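Acetyltransferase, GNAT family (Bacillus anthracis str. Sterne, PDB 3FBU) binds coenzyme A and, as a member of the GNAT family, probably transfers an acetyl group from acetyl-CoA to an acceptor not yet identified. Local coordinates at residues 59-64 / 68-73; 88-93 / 98-103; 130-135 / 140-145. One frame throughout, in Å; residues are numbered along the deposited sequence.

Interaction 1 (59-64 / 68-73)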
loop_
_atom_site.group_PDB
_atom_site.type_symbol
_atom_site.label_atom_id
_atom_site.label_comp_id
_atom_site.label_asym_id
_atom_site.label_seq_id
_atom_site.Cartn_x
_atom_site.Cartn_y
_atom_site.Cartn_z
ATOM N N PHE A 59 7.542 20.380 -10.735
ATOM C CA PHE A 59 6.814 21.484 -10.115
ATOM C C PHE A 59 6.320 21.101 -8.734
ATOM O O PHE A 59 5.585 20.140 -8.593
ATOM C CB PHE A 59 5.632 21.898 -11.004
ATOM C CG PHE A 59 6.024 22.165 -12.439
ATOM C CD1 PHE A 59 6.402 23.441 -12.841
ATOM C CD2 PHE A 59 6.041 21.143 -13.371
ATOM C CE1 PHE A 59 6.764 23.690 -14.144
ATOM C CE2 PHE A 59 6.418 21.379 -14.680
ATOM C CZ PHE A 59 6.774 22.653 -15.071
ATOM N N PRO A 60 6.730 21.859 -7.692
ATOM C CA PRO A 60 6.318 21.520 -6.342
ATOM C C PRO A 60 4.825 21.681 -6.131
ATOM O O PRO A 60 4.209 22.551 -6.748
ATOM C CB PRO A 60 7.106 22.525 -5.466
ATOM C CG PRO A 60 7.412 23.645 -6.380
ATOM C CD PRO A 60 7.623 23.033 -7.705
ATOM N N VAL A 61 4.301 20.857 -5.230
ATOM C CA VAL A 61 2.917 20.815 -4.850
ATOM C C VAL A 61 2.894 21.324 -3.394
ATOM O O VAL A 61 3.539 20.758 -2.505
ATOM C CB VAL A 61 2.347 19.381 -4.957
ATOM C CG1 VAL A 61 0.899 19.343 -4.468
ATOM C CG2 VAL A 61 2.432 18.848 -6.408
ATOM N N ILE A 62 2.157 22.407 -3.185
ATOM C CA ILE A 62 2.140 23.120 -1.915
ATOM C C ILE A 62 0.732 23.043 -1.326
ATOM O O ILE A 62 -0.229 23.386 -1.997
ATOM C CB ILE A 62 2.504 24.606 -2.104
ATOM C CG1 ILE A 62 3.824 24.772 -2.846
ATOM C CG2 ILE A 62 2.580 25.315 -0.762
ATOM C CD1 ILE A 62 4.999 24.254 -2.088
ATOM N N LEU A 63 0.633 22.566 -0.085
ATOM C CA LEU A 63 -0.633 22.558 0.666
ATOM C C LEU A 63 -1.032 23.992 0.978
ATOM O O LEU A 63 -0.264 24.723 1.600
ATOM C CB LEU A 63 -0.485 21.751 1.962
ATOM C CG LEU A 63 -1.137 20.378 1.920
ATOM C CD1 LEU A 63 -0.543 19.378 2.930
ATOM C CD2 LEU A 63 -2.651 20.578 2.168
ATOM N N ILE A 64 -2.213 24.393 0.515
ATOM C CA ILE A 64 -2.730 25.733 0.763
ATOM C C ILE A 64 -3.070 25.912 2.255
ATOM O O ILE A 64 -3.708 25.062 2.879
ATOM C CB ILE A 64 -3.996 26.030 -0.072
ATOM C CG1 ILE A 64 -3.684 26.049 -1.574
ATOM C CG2 ILE A 64 -4.574 27.402 0.324
ATOM C CD1 ILE A 64 -4.911 25.920 -2.469
ATOM N N ILE A 68 2.884 23.946 3.118
ATOM C CA ILE A 68 3.847 22.854 3.250
ATOM C C ILE A 68 4.044 22.250 1.852
ATOM O O ILE A 68 3.059 21.985 1.171
ATOM C CB ILE A 68 3.287 21.763 4.173
ATOM C CG1 ILE A 68 3.280 22.227 5.633
ATOM C CG2 ILE A 68 4.064 20.437 4.085
ATOM C CD1 ILE A 68 2.640 21.202 6.550
ATOM N N LEU A 69 5.301 22.056 1.450
ATOM C CA LEU A 69 5.632 21.337 0.192
ATOM C C LEU A 69 5.560 19.839 0.478
ATOM O O LEU A 69 6.330 19.311 1.279
ATOM C CB LEU A 69 7.020 21.734 -0.312
ATOM C CG LEU A 69 7.552 21.225 -1.664
ATOM C CD1 LEU A 69 8.647 22.125 -2.213
ATOM C CD2 LEU A 69 8.052 19.808 -1.528
ATOM N N VAL A 70 4.631 19.161 -0.178
ATOM C CA VAL A 70 4.366 17.776 0.088
ATOM C C VAL A 70 4.837 16.855 -1.037
ATOM O O VAL A 70 4.817 15.641 -0.895
ATOM C CB VAL A 70 2.857 17.565 0.369
ATOM C CG1 VAL A 70 2.469 18.368 1.635
ATOM C CG2 VAL A 70 1.974 17.967 -0.830
ATOM N N GLY A 71 5.254 17.431 -2.154
ATOM C CA GLY A 71 5.756 16.616 -3.257
ATOM C C GLY A 71 5.953 17.447 -4.499
ATOM O O GLY A 71 5.923 18.676 -4.459
ATOM N N HIS A 72 6.226 16.770 -5.606
ATOM C CA HIS A 72 6.277 17.447 -6.884
ATOM C C HIS A 72 5.631 16.629 -8.013
ATOM O O HIS A 72 5.523 15.389 -7.963
ATOM C CB HIS A 72 7.715 17.897 -7.229
ATOM C CG HIS A 72 8.668 16.784 -7.567
ATOM N ND1 HIS A 72 9.515 16.220 -6.632
ATOM C CD2 HIS A 72 8.938 16.154 -8.745
ATOM C CE1 HIS A 72 10.244 15.280 -7.206
ATOM N NE2 HIS A 72 9.914 15.210 -8.484
ATOM N N ILE A 73 5.143 17.377 -8.992
ATOM C CA ILE A 73 4.617 16.834 -10.236
ATOM C C ILE A 73 5.684 16.947 -11.322
ATOM O O ILE A 73 6.327 18.009 -11.497
ATOM C CB ILE A 73 3.332 17.604 -10.673
ATOM C CG1 ILE A 73 2.134 17.239 -9.770
ATOM C CG2 ILE A 73 3.034 17.366 -12.163
ATOM C CD1 ILE A 73 1.575 15.816 -9.928
#
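Phe59 and Ile73 pair through two backbone hydrogen bonds: Phe59 N reaches Ile73 O at 2.8 Å, and Ile73 N returns to Phe59 O. Val61 N gives to Gly71 O. Val61 O accepts from Val70 N rather than from Gly71 N, and Leu63 N closes on Ile68 O at 2.8 Å. Between these bonds CA-H...O contacts fill in, such as Pro60 CA to Gly71 O at 3.4 Å. The two strands form a beta hairpin within the mixed sheet of the GNAT fold, flanked by strands 8-10 and 83-90. Apolar contacts occupy both faces. On one, Pro60 CB rests on Leu69 CD1 at 3.6 Å, while Ile62 CD1 reaches Leu69 CB at 3.7 Å; His72 also lies here, its ND1 bonded to Tyr24 OH. On the face towards helix 99-114, Val61 has CG2 opposite its carbonyl carbon and CG1 opposite its N (chi1 177°). CG2 thereby meets Ile73 CG1 at 3.7 Å and CG1 approaches Val70 CG2. Leu63 CD1 presses tightly on Val70 CG1 at 3.4 Å, the two side chains nearly perpendicular.

Interaction 2 (88-93 / 98-103). With COA (coenzyme A), chain C.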
loop_
_atom_site.group_PDB
_atom_site.type_symbol
_atom_site.label_atom_id
_atom_site.label_comp_id
_atom_site.label_asym_id
_atom_site.label_seq_id
_atom_site.Cartn_x
_atom_site.Cartn_y
_atom_site.Cartn_z
ATOM N N TRP A 88 4.938 11.915 -10.659
ATOM C CA TRP A 88 4.684 12.437 -9.315
ATOM C C TRP A 88 5.616 11.765 -8.334
ATOM O O TRP A 88 5.841 10.577 -8.439
ATOM C CB TRP A 88 3.226 12.145 -8.916
ATOM C CG TRP A 88 2.673 10.901 -9.535
ATOM C CD1 TRP A 88 2.932 9.606 -9.189
ATOM C CD2 TRP A 88 1.787 10.844 -10.646
ATOM N NE1 TRP A 88 2.243 8.738 -10.021
ATOM C CE2 TRP A 88 1.529 9.475 -10.922
ATOM C CE3 TRP A 88 1.185 11.816 -11.444
ATOM C CZ2 TRP A 88 0.722 9.071 -11.969
ATOM C CZ3 TRP A 88 0.383 11.412 -12.470
ATOM C CH2 TRP A 88 0.142 10.061 -12.721
ATOM N N VAL A 89 6.135 12.532 -7.370
ATOM C CA VAL A 89 6.923 12.002 -6.261
ATOM C C VAL A 89 6.528 12.816 -5.021
ATOM O O VAL A 89 6.615 14.052 -5.038
ATOM C CB VAL A 89 8.445 12.147 -6.489
ATOM C CG1 VAL A 89 9.233 11.478 -5.335
ATOM C CG2 VAL A 89 8.881 11.599 -7.932
ATOM N N PHE A 90 6.081 12.112 -3.980
ATOM C CA PHE A 90 5.491 12.750 -2.807
ATOM C C PHE A 90 6.174 12.266 -1.538
ATOM O O PHE A 90 6.859 11.237 -1.523
ATOM C CB PHE A 90 3.971 12.505 -2.745
ATOM C CG PHE A 90 3.183 13.464 -3.583
ATOM C CD1 PHE A 90 3.248 13.403 -4.962
ATOM C CD2 PHE A 90 2.395 14.418 -3.010
ATOM C CE1 PHE A 90 2.567 14.289 -5.724
ATOM C CE2 PHE A 90 1.697 15.293 -3.774
ATOM C CZ PHE A 90 1.776 15.232 -5.138
ATOM N N ASN A 91 6.026 13.077 -0.505
ATOM C CA ASN A 91 6.530 12.823 0.824
ATOM C C ASN A 91 5.607 11.824 1.505
ATOM O O ASN A 91 4.397 12.086 1.613
ATOM C CB ASN A 91 6.564 14.149 1.605
ATOM C CG ASN A 91 7.204 14.026 2.978
ATOM O OD1 ASN A 91 7.026 13.034 3.687
ATOM N ND2 ASN A 91 7.953 15.059 3.368
ATOM N N PRO A 92 6.163 10.700 1.965
ATOM C CA PRO A 92 5.372 9.637 2.613
ATOM C C PRO A 92 4.547 10.110 3.811
ATOM O O PRO A 92 3.537 9.490 4.122
ATOM C CB PRO A 92 6.406 8.624 3.085
ATOM C CG PRO A 92 7.698 8.996 2.508
ATOM C CD PRO A 92 7.598 10.367 1.875
ATOM N N LYS A 93 4.959 11.191 4.474
ATOM C CA LYS A 93 4.113 11.752 5.545
ATOM C C LYS A 93 2.734 12.111 5.047
ATOM O O LYS A 93 1.790 12.204 5.844
ATOM C CB LYS A 93 4.719 12.997 6.160
ATOM C CG LYS A 93 5.969 12.738 6.910
ATOM C CD LYS A 93 6.601 14.050 7.307
ATOM C CE LYS A 93 7.961 13.837 7.937
ATOM N NZ LYS A 93 7.897 12.941 9.128
ATOM N N GLY A 98 -4.952 11.586 -1.103
ATOM C CA GLY A 98 -5.474 12.083 -2.367
ATOM C C GLY A 98 -4.729 13.254 -2.963
ATOM O O GLY A 98 -5.174 13.830 -3.957
ATOM N N TYR A 99 -3.588 13.596 -2.391
ATOM C CA TYR A 99 -2.848 14.756 -2.871
ATOM C C TYR A 99 -2.288 14.546 -4.279
ATOM O O TYR A 99 -2.386 15.449 -5.102
ATOM C CB TYR A 99 -1.728 15.128 -1.911
ATOM C CG TYR A 99 -2.224 15.660 -0.563
ATOM C CD1 TYR A 99 -3.341 16.473 -0.472
ATOM C CD2 TYR A 99 -1.537 15.368 0.595
ATOM C CE1 TYR A 99 -3.768 16.973 0.762
ATOM C CE2 TYR A 99 -1.938 15.865 1.816
ATOM C CZ TYR A 99 -3.061 16.659 1.896
ATOM O OH TYR A 99 -3.476 17.132 3.120
ATOM N N ALA A 100 -1.664 13.395 -4.521
ATOM C CA ALA A 100 -1.065 13.148 -5.854
ATOM C C ALA A 100 -2.163 13.195 -6.894
ATOM O O ALA A 100 -2.009 13.830 -7.932
ATOM C CB ALA A 100 -0.295 11.844 -5.917
ATOM N N SER A 101 -3.287 12.528 -6.627
ATOM C CA SER A 101 -4.357 12.495 -7.630
ATOM C C SER A 101 -4.961 13.872 -7.860
ATOM O O SER A 101 -5.235 14.242 -9.004
ATOM C CB SER A 101 -5.453 11.494 -7.248
ATOM O OG SER A 101 -4.868 10.213 -6.998
ATOM N N GLU A 102 -5.128 14.639 -6.792
ATOM C CA GLU A 102 -5.656 16.005 -6.898
ATOM C C GLU A 102 -4.718 16.876 -7.721
ATOM O O GLU A 102 -5.161 17.573 -8.617
ATOM C CB GLU A 102 -5.919 16.620 -5.492
ATOM C CG GLU A 102 -6.355 18.075 -5.557
ATOM C CD GLU A 102 -6.692 18.683 -4.173
ATOM O OE1 GLU A 102 -6.927 17.924 -3.225
ATOM O OE2 GLU A 102 -6.682 19.918 -4.059
ATOM N N ALA A 103 -3.411 16.791 -7.444
ATOM C CA ALA A 103 -2.429 17.590 -8.168
ATOM C C ALA A 103 -2.345 17.170 -9.633
ATOM O O ALA A 103 -2.267 18.028 -10.523
ATOM C CB ALA A 103 -1.066 17.482 -7.506
HETATM N N1A COA C . -1.785 -1.227 -2.567
HETATM C C2A COA C . -2.926 -0.885 -3.246
HETATM N N3A COA C . -3.326 0.424 -3.306
HETATM C C4A COA C . -2.569 1.374 -2.693
HETATM C C5A COA C . -1.411 1.049 -2.006
HETATM C C6A COA C . -1.000 -0.280 -1.957
HETATM N N6A COA C . 0.125 -0.633 -1.332
HETATM N N7A COA C . -0.894 2.184 -1.516
HETATM C C8A COA C . -1.690 3.217 -1.857
HETATM N N9A COA C . -2.741 2.722 -2.585
HETATM C C1B COA C . -3.792 3.455 -3.303
HETATM C C2B COA C . -4.610 4.380 -2.400
HETATM O O2B COA C . -5.646 3.684 -1.718
HETATM C C3B COA C . -5.116 5.360 -3.436
HETATM O O3B COA C . -6.251 4.837 -4.107
HETATM P P3B COA C . -7.778 5.117 -3.645
HETATM O O7A COA C . -8.735 4.717 -4.721
HETATM O O8A COA C . -8.007 4.349 -2.370
HETATM O O9A COA C . -7.879 6.607 -3.399
HETATM C C4B COA C . -3.946 5.477 -4.425
HETATM O O4B COA C . -3.215 4.288 -4.301
HETATM C C5B COA C . -3.023 6.650 -4.121
HETATM O O5B COA C . -3.738 7.834 -4.417
HETATM P P1A COA C . -3.290 9.238 -3.793
HETATM O O1A COA C . -3.697 9.284 -2.330
HETATM O O2A COA C . -3.859 10.337 -4.600
HETATM O O3A COA C . -1.697 9.184 -3.994
HETATM P P2A COA C . -0.578 9.693 -2.948
HETATM O O4A COA C . -0.860 11.132 -2.590
HETATM O O5A COA C . -0.517 8.711 -1.773
HETATM O O6A COA C . 0.750 9.555 -3.859
HETATM C CBP COA C . 2.436 8.431 -5.122
HETATM C CCP COA C . 0.952 8.475 -4.757
HETATM C CDP COA C . 2.778 9.844 -5.629
HETATM C CEP COA C . 2.532 7.350 -6.199
HETATM C CAP COA C . 3.277 8.059 -3.871
HETATM O OAP COA C . 3.013 6.731 -3.446
HETATM C C9P COA C . 4.754 8.133 -4.114
HETATM O O9P COA C . 5.388 9.352 -4.110
HETATM N N8P COA C . 5.437 7.027 -4.426
HETATM C C7P COA C . 6.897 7.030 -4.497
HETATM C C6P COA C . 7.435 7.688 -5.757
HETATM C C5P COA C . 6.967 6.960 -7.016
HETATM O O5P COA C . 7.109 5.727 -7.176
HETATM N N4P COA C . 6.439 7.734 -7.942
HETATM C C3P COA C . 5.823 7.175 -9.152
HETATM C C2P COA C . 6.806 6.815 -10.243
HETATM S S1P COA C . 5.929 6.323 -11.760
#
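Phe90 has its CG opposite the carbonyl carbon (chi1 -83°), and a chi2 of 69° turns the ring so that one face lies against Ala100 at the start of helix 99-114. Ala100 CB sits over that face, offset toward the rim, in a CH-pi contact 4.0 Å from the ring centroid; the shortest atom-to-atom approach is Ala100 CA to Phe90 CZ, 3.6 Å. Tyr99 CB packs on Phe90 CE2, and Ala103 CB lies at the ring's edge. Coenzyme A fills the cleft beside this packing. Its pantetheine runs along the strand: Phe90 N donates to O9P of the cofactor at 2.8 Å, and N4P of the cofactor donates to Trp88 O at 2.9 Å, much as another strand would. Its methyl CDP touches both Phe90 and Trp88 CD1. At the helix start, Gly98 N, Ala100 N and Ser101 N grip O1A, O4A and O2A of the pyrophosphate respectively. Ser101 OG adds a second, shorter bond to O2A at 2.6 Å, and the positive end of the helix dipole probably favours the phosphates. A strand gripping pantetheine, followed by a glycine-containing loop and helix N terminus cradling pyrophosphate, is the acetyl-CoA site of the GNAT fold.

Interaction 3 (130-135 / 140-145). With COA (coenzyme A), chain C.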
loop_
_atom_site.group_PDB
_atom_site.type_symbol
_atom_site.label_atom_id
_atom_site.label_comp_id
_atom_site.label_asym_id
_atom_site.label_seq_id
_atom_site.Cartn_x
_atom_site.Cartn_y
_atom_site.Cartn_z
ATOM N N PRO A 130 0.435 2.130 -6.003
ATOM C CA PRO A 130 -0.163 3.453 -5.833
ATOM C C PRO A 130 -0.002 4.360 -7.044
ATOM O O PRO A 130 -0.855 5.206 -7.288
ATOM C CB PRO A 130 0.586 4.055 -4.645
ATOM C CG PRO A 130 1.549 3.125 -4.238
ATOM C CD PRO A 130 1.534 1.904 -5.051
ATOM N N SER A 131 1.086 4.167 -7.798
ATOM C CA SER A 131 1.325 4.998 -8.980
ATOM C C SER A 131 0.280 4.732 -10.056
ATOM O O SER A 131 -0.347 5.670 -10.560
ATOM C CB SER A 131 2.733 4.799 -9.535
ATOM O OG SER A 131 3.022 5.861 -10.446
ATOM N N TYR A 132 0.036 3.466 -10.404
ATOM C CA TYR A 132 -0.964 3.235 -11.436
ATOM C C TYR A 132 -2.371 3.487 -10.933
ATOM O O TYR A 132 -3.234 3.835 -11.731
ATOM C CB TYR A 132 -0.772 1.923 -12.195
ATOM C CG TYR A 132 -1.136 0.671 -11.461
ATOM C CD1 TYR A 132 -2.469 0.316 -11.301
ATOM C CD2 TYR A 132 -0.157 -0.195 -10.985
ATOM C CE1 TYR A 132 -2.818 -0.858 -10.661
ATOM C CE2 TYR A 132 -0.503 -1.367 -10.340
ATOM C CZ TYR A 132 -1.843 -1.686 -10.197
ATOM O OH TYR A 132 -2.234 -2.840 -9.543
ATOM N N ARG A 133 -2.585 3.433 -9.606
ATOM C CA ARG A 133 -3.871 3.854 -9.084
ATOM C C ARG A 133 -4.120 5.340 -9.276
ATOM O O ARG A 133 -5.224 5.729 -9.619
ATOM C CB ARG A 133 -4.069 3.407 -7.637
ATOM C CG ARG A 133 -4.483 1.939 -7.534
ATOM C CD ARG A 133 -5.889 1.708 -8.128
ATOM N NE ARG A 133 -6.908 2.542 -7.489
ATOM C CZ ARG A 133 -7.976 3.090 -8.077
ATOM N NH1 ARG A 133 -8.188 2.986 -9.376
ATOM N NH2 ARG A 133 -8.828 3.807 -7.354
ATOM N N VAL A 134 -3.107 6.178 -9.106
ATOM C CA VAL A 134 -3.278 7.589 -9.445
ATOM C C VAL A 134 -3.671 7.735 -10.925
ATOM O O VAL A 134 -4.595 8.475 -11.279
ATOM C CB VAL A 134 -2.031 8.387 -9.151
ATOM C CG1 VAL A 134 -2.204 9.827 -9.678
ATOM C CG2 VAL A 134 -1.727 8.373 -7.668
ATOM N N MET A 135 -2.979 7.003 -11.794
ATOM C CA MET A 135 -3.248 7.098 -13.232
ATOM C C MET A 135 -4.712 6.784 -13.533
ATOM O O MET A 135 -5.381 7.520 -14.271
ATOM C CB MET A 135 -2.321 6.159 -14.026
ATOM C CG MET A 135 -0.822 6.525 -13.921
ATOM S SD MET A 135 0.323 5.305 -14.659
ATOM C CE MET A 135 1.779 5.945 -13.876
ATOM N N MET A 140 -6.857 8.114 -16.794
ATOM C CA MET A 140 -5.956 7.533 -17.785
ATOM C C MET A 140 -6.303 6.063 -18.049
ATOM O O MET A 140 -6.827 5.343 -17.177
ATOM C CB MET A 140 -4.475 7.725 -17.386
ATOM C CG MET A 140 -4.054 9.167 -17.003
ATOM S SD MET A 140 -2.234 9.342 -16.591
ATOM C CE MET A 140 -1.629 9.499 -18.295
ATOM N N ARG A 141 -6.024 5.631 -19.275
ATOM C CA ARG A 141 -6.285 4.284 -19.716
ATOM C C ARG A 141 -4.967 3.531 -19.855
ATOM O O ARG A 141 -4.026 4.071 -20.427
ATOM C CB ARG A 141 -6.906 4.310 -21.086
ATOM C CG ARG A 141 -8.340 4.752 -21.157
ATOM C CD ARG A 141 -8.804 4.993 -22.582
ATOM N NE ARG A 141 -8.165 6.174 -23.161
ATOM C CZ ARG A 141 -7.139 6.121 -24.013
ATOM N NH1 ARG A 141 -6.634 4.949 -24.419
ATOM N NH2 ARG A 141 -6.607 7.237 -24.454
ATOM N N ARG A 142 -4.925 2.289 -19.391
ATOM C CA ARG A 142 -3.757 1.430 -19.627
ATOM C C ARG A 142 -3.738 1.000 -21.115
ATOM O O ARG A 142 -4.635 0.271 -21.590
ATOM C CB ARG A 142 -3.724 0.213 -18.691
ATOM C CG ARG A 142 -2.519 -0.644 -18.918
ATOM C CD ARG A 142 -2.459 -1.900 -18.035
ATOM N NE ARG A 142 -2.614 -1.592 -16.612
ATOM C CZ ARG A 142 -2.876 -2.514 -15.668
ATOM N NH1 ARG A 142 -3.028 -3.803 -15.985
ATOM N NH2 ARG A 142 -3.000 -2.144 -14.404
ATOM N N GLU A 143 -2.739 1.483 -21.846
ATOM C CA GLU A 143 -2.589 1.185 -23.280
ATOM C C GLU A 143 -1.503 0.137 -23.578
ATOM O O GLU A 143 -1.505 -0.509 -24.646
ATOM C CB GLU A 143 -2.257 2.455 -24.012
ATOM C CG GLU A 143 -3.434 3.412 -24.124
ATOM C CD GLU A 143 -3.150 4.522 -25.116
ATOM O OE1 GLU A 143 -1.975 4.890 -25.275
ATOM O OE2 GLU A 143 -4.106 5.049 -25.735
ATOM N N GLY A 144 -0.596 -0.045 -22.640
ATOM C CA GLY A 144 0.509 -0.967 -22.832
ATOM C C GLY A 144 1.041 -1.638 -21.597
ATOM O O GLY A 144 0.968 -1.091 -20.493
ATOM N N TYR A 145 1.619 -2.823 -21.814
ATOM C CA TYR A 145 2.281 -3.588 -20.760
ATOM C C TYR A 145 3.530 -4.197 -21.409
ATOM O O TYR A 145 3.436 -5.123 -22.192
ATOM C CB TYR A 145 1.328 -4.621 -20.220
ATOM C CG TYR A 145 1.843 -5.523 -19.128
ATOM C CD1 TYR A 145 3.045 -5.281 -18.459
ATOM C CD2 TYR A 145 1.107 -6.642 -18.770
ATOM C CE1 TYR A 145 3.502 -6.170 -17.445
ATOM C CE2 TYR A 145 1.536 -7.502 -17.770
ATOM C CZ TYR A 145 2.736 -7.257 -17.113
ATOM O OH TYR A 145 3.132 -8.128 -16.112
HETATM N N1A COA C . -1.785 -1.227 -2.567
HETATM C C2A COA C . -2.926 -0.885 -3.246
HETATM N N3A COA C . -3.326 0.424 -3.306
HETATM C C4A COA C . -2.569 1.374 -2.693
HETATM C C5A COA C . -1.411 1.049 -2.006
HETATM C C6A COA C . -1.000 -0.280 -1.957
HETATM N N6A COA C . 0.125 -0.633 -1.332
HETATM N N7A COA C . -0.894 2.184 -1.516
HETATM C C8A COA C . -1.690 3.217 -1.857
HETATM N N9A COA C . -2.741 2.722 -2.585
HETATM C C1B COA C . -3.792 3.455 -3.303
HETATM C C2B COA C . -4.610 4.380 -2.400
HETATM O O2B COA C . -5.646 3.684 -1.718
HETATM C C3B COA C . -5.116 5.360 -3.436
HETATM O O3B COA C . -6.251 4.837 -4.107
HETATM P P3B COA C . -7.778 5.117 -3.645
HETATM O O7A COA C . -8.735 4.717 -4.721
HETATM O O8A COA C . -8.007 4.349 -2.370
HETATM O O9A COA C . -7.879 6.607 -3.399
HETATM C C4B COA C . -3.946 5.477 -4.425
HETATM O O4B COA C . -3.215 4.288 -4.301
HETATM C C5B COA C . -3.023 6.650 -4.121
HETATM O O5B COA C . -3.738 7.834 -4.417
HETATM P P1A COA C . -3.290 9.238 -3.793
HETATM O O1A COA C . -3.697 9.284 -2.330
HETATM O O2A COA C . -3.859 10.337 -4.600
HETATM O O3A COA C . -1.697 9.184 -3.994
HETATM P P2A COA C . -0.578 9.693 -2.948
HETATM O O4A COA C . -0.860 11.132 -2.590
HETATM O O5A COA C . -0.517 8.711 -1.773
HETATM O O6A COA C . 0.750 9.555 -3.859
HETATM C CBP COA C . 2.436 8.431 -5.122
HETATM C CCP COA C . 0.952 8.475 -4.757
HETATM C CDP COA C . 2.778 9.844 -5.629
HETATM C CEP COA C . 2.532 7.350 -6.199
HETATM C CAP COA C . 3.277 8.059 -3.871
HETATM O OAP COA C . 3.013 6.731 -3.446
HETATM C C9P COA C . 4.754 8.133 -4.114
HETATM O O9P COA C . 5.388 9.352 -4.110
HETATM N N8P COA C . 5.437 7.027 -4.426
HETATM C C7P COA C . 6.897 7.030 -4.497
HETATM C C6P COA C . 7.435 7.688 -5.757
HETATM C C5P COA C . 6.967 6.960 -7.016
HETATM O O5P COA C . 7.109 5.727 -7.176
HETATM N N4P COA C . 6.439 7.734 -7.942
HETATM C C3P COA C . 5.823 7.175 -9.152
HETATM C C2P COA C . 6.806 6.815 -10.243
HETATM S S1P COA C . 5.929 6.323 -11.760
HETATM O O HOH W 1 -3.616 -4.157 -12.184
#
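One backbone bond joins the segments: Met140 N donates to Met135 O at 3.0 Å, where the chain leaves helix 129-137 and enters strand 141-152. Beside it the two methionines meet. The Met140 side chain runs past the same carbonyl, with its CB 3.3 Å from Met135 O, and carries its sulfur alongside the root of the other side chain; Met140 SD lies 4.1 Å from Met135 CB and equally far from Met135 CG. Met135 itself, CG opposite the carbonyl carbon and the chain extended beyond, leads away from the strand toward Trp88, Ala122 and Cys124.

Nearer the surface, Arg142 brings its guanidinium edge-on to a face of the Tyr132 ring. Its NH2 stands over the rim, 4.0 Å from Tyr132 CE1, and the two planes are almost perpendicular (88°); with Arg142 CZ 5.4 Å from the Tyr132 ring centroid, the cation-pi attraction is at most weak. A water accepts from Arg142 NH2 at 3.1 Å and makes a weak bond with Tyr132 OH, while Arg142 NE is held by Tyr162 OH.

The helix flank bearing Pro130, Arg133 and Val134 serves the cofactor. Arg133 bends at chi2 and chi3 so that NH2 reaches O7A of the coenzyme A 3'-phosphate, at 2.8 Å and in the guanidinium plane; its NH1 pairs with Glu136. Ser131 OG, hydrogen-bonded to Trp88 NE1, also comes within 3.2 Å of the thiol sulfur S1P.

Helix 129-137 packs on strands 119-124 and 155-165 through Tyr132 and Met135, with Val134 against helix 99-114, and strand 141-152 runs along 155-165 at the sheet's outer edge.

The three contacts follow one another along the chain, each closing a short loop before the next opens; none nests or crosses. Interaction 1 closes the hairpin of strands 58-63 and 68-79. Strand 83-90 comes next and bonds to strand 68-79, His72 N to Val89 O and Asn91 N to Val70 O, before interaction 2 turns the chain into helix 99-114. After strand 119-124, interaction 3 takes helix 129-137 into the outermost strand, 141-152. Interactions 2 and 3 share coenzyme A and also touch directly, Trp88 packing against Val134 and Met135. Interactions 1 and 3, about 22 Å apart between centres, are joined through the common sheet.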